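Local coordinates for Cgl0159-like domain-containing protein (Corynebacterium glutamicum, PDB 3FOK), which is of unknown function but belongs to a family of the TIM-barrel clan and folds as a beta/alpha barrel, at residues Lys43-Ala48 and Ala286-Ala291. Numbering follows the deposited sequence.
Sequences KLFIVA and AAVDTA
In the layer between the barrel wall and its outer helices, Phe45 of strand 44-48 reaches across to Val288 and Ala291 on the C-terminal helix 284-295. The nearest CA atoms, those of Phe45 and Ala291, stand 8.3 Å apart, and the long Phe45 side chain bridges that separation. With CG anti to the backbone N (chi1 172°), the ring is carried out to helix 284-295, and its CZ and CE2 do the touching. Its CZ packs on the CB of Ala291 at 3.8 Å, while CE2 lies 4.0 Å from CG1 of Val288, one helical turn earlier. Val288 turns CG1 to the ring, the two side chains crossing at about a right angle. The same CE2 is 3.8 Å from the carbonyl O of Val288, and the ring meets this oxygen and the Ala291 methyl obliquely. No hydrogen bond joins the two segments; the contact is buried packing, apolar between the side chains, with the ring also lying against a backbone carbonyl. Val85, Leu276, Ala292 and Val295 also touch the Phe45 side chain, while Val288 also touches Ala79 of helix 69-81. On another side of the helix, Asp289 forms a salt bridge with Arg82. A closing C-terminal helix packed on the first barrel strand, which itself pairs in parallel with the last strand 267-272, is characteristic of the TIM-barrel fold.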
loop_
_atom_site.group_PDB
_atom_site.type_symbol
_atom_site.label_atom_id
_atom_site.label_comp_id
_atom_site.label_asym_id
_atom_site.label_seq_id
_atom_site.Cartn_x
_atom_site.Cartn_y
_atom_site.Cartn_z
ATOM N N LYS A 43 -1.653 21.544 -36.075
ATOM C CA LYS A 43 -2.741 21.770 -35.130
ATOM C C LYS A 43 -3.518 20.491 -34.850
ATOM O O LYS A 43 -3.479 19.540 -35.636
ATOM C CB LYS A 43 -3.693 22.847 -35.653
ATOM C CG LYS A 43 -3.333 24.268 -35.229
ATOM C CD LYS A 43 -1.985 24.703 -35.769
ATOM C CE LYS A 43 -1.716 26.168 -35.457
ATOM N NZ LYS A 43 -1.684 26.438 -33.991
ATOM N N LEU A 44 -4.238 20.480 -33.731
ATOM C CA LEU A 44 -5.005 19.310 -33.330
ATOM C C LEU A 44 -6.381 19.707 -32.799
ATOM O O LEU A 44 -6.509 20.662 -32.035
ATOM C CB LEU A 44 -4.219 18.552 -32.253
ATOM C CG LEU A 44 -4.424 17.057 -32.020
ATOM C CD1 LEU A 44 -4.074 16.279 -33.282
ATOM C CD2 LEU A 44 -3.534 16.612 -30.867
ATOM N N PHE A 45 -7.409 18.978 -33.225
ATOM C CA PHE A 45 -8.780 19.228 -32.780
ATOM C C PHE A 45 -9.386 17.901 -32.350
ATOM O O PHE A 45 -9.595 17.005 -33.169
ATOM C CB PHE A 45 -9.606 19.863 -33.906
ATOM C CG PHE A 45 -11.080 19.983 -33.601
ATOM C CD1 PHE A 45 -11.529 20.214 -32.302
ATOM C CD2 PHE A 45 -12.018 19.891 -34.623
ATOM C CE1 PHE A 45 -12.894 20.351 -32.030
ATOM C CE2 PHE A 45 -13.376 20.028 -34.364
ATOM C CZ PHE A 45 -13.816 20.258 -33.063
ATOM N N ILE A 46 -9.663 17.786 -31.055
ATOM C CA ILE A 46 -10.204 16.561 -30.488
ATOM C C ILE A 46 -11.516 16.774 -29.738
ATOM O O ILE A 46 -11.652 17.725 -28.965
ATOM C CB ILE A 46 -9.159 15.932 -29.545
ATOM C CG1 ILE A 46 -7.980 15.428 -30.378
ATOM C CG2 ILE A 46 -9.783 14.810 -28.720
ATOM C CD1 ILE A 46 -6.803 14.959 -29.564
ATOM N N VAL A 47 -12.480 15.887 -29.974
ATOM C CA VAL A 47 -13.769 15.983 -29.306
ATOM C C VAL A 47 -13.770 15.060 -28.088
ATOM O O VAL A 47 -13.448 13.877 -28.191
ATOM C CB VAL A 47 -14.922 15.595 -30.251
ATOM C CG1 VAL A 47 -16.234 16.088 -29.674
ATOM C CG2 VAL A 47 -14.690 16.189 -31.634
ATOM N N ALA A 48 -14.139 15.612 -26.938
ATOM C CA ALA A 48 -14.144 14.870 -25.680
ATOM C C ALA A 48 -15.497 14.336 -25.222
ATOM O O ALA A 48 -16.525 15.008 -25.345
ATOM C CB ALA A 48 -13.549 15.743 -24.586
ATOM N N ALA A 286 -23.022 21.774 -37.200
ATOM C CA ALA A 286 -22.698 23.189 -37.332
ATOM C C ALA A 286 -21.683 23.643 -36.291
ATOM O O ALA A 286 -20.708 24.324 -36.620
ATOM C CB ALA A 286 -23.961 24.023 -37.220
ATOM N N ALA A 287 -21.915 23.276 -35.035
ATOM C CA ALA A 287 -21.005 23.659 -33.966
ATOM C C ALA A 287 -19.607 23.090 -34.226
ATOM O O ALA A 287 -18.611 23.802 -34.115
ATOM C CB ALA A 287 -21.537 23.165 -32.627
ATOM N N VAL A 288 -19.536 21.812 -34.587
ATOM C CA VAL A 288 -18.250 21.177 -34.844
ATOM C C VAL A 288 -17.489 21.820 -36.011
ATOM O O VAL A 288 -16.258 21.910 -35.971
ATOM C CB VAL A 288 -18.422 19.662 -35.105
ATOM C CG1 VAL A 288 -17.066 19.014 -35.343
ATOM C CG2 VAL A 288 -19.107 19.007 -33.910
ATOM N N ASP A 289 -18.207 22.267 -37.043
ATOM C CA ASP A 289 -17.555 22.904 -38.190
ATOM C C ASP A 289 -16.928 24.234 -37.791
ATOM O O ASP A 289 -15.808 24.548 -38.192
ATOM C CB ASP A 289 -18.550 23.150 -39.326
ATOM C CG ASP A 289 -18.937 21.875 -40.051
ATOM O OD1 ASP A 289 -18.044 21.039 -40.312
ATOM O OD2 ASP A 289 -20.133 21.715 -40.377
ATOM N N THR A 290 -17.667 25.016 -37.010
ATOM C CA THR A 290 -17.186 26.306 -36.540
ATOM C C THR A 290 -15.835 26.087 -35.873
ATOM O O THR A 290 -14.817 26.652 -36.291
ATOM C CB THR A 290 -18.147 26.912 -35.506
ATOM O OG1 THR A 290 -19.429 27.120 -36.110
ATOM C CG2 THR A 290 -17.610 28.236 -34.988
ATOM N N ALA A 291 -15.843 25.254 -34.835
ATOM C CA ALA A 291 -14.638 24.930 -34.087
ATOM C C ALA A 291 -13.563 24.392 -35.029
ATOM O O ALA A 291 -12.400 24.803 -34.966
ATOM C CB ALA A 291 -14.959 23.897 -33.012
#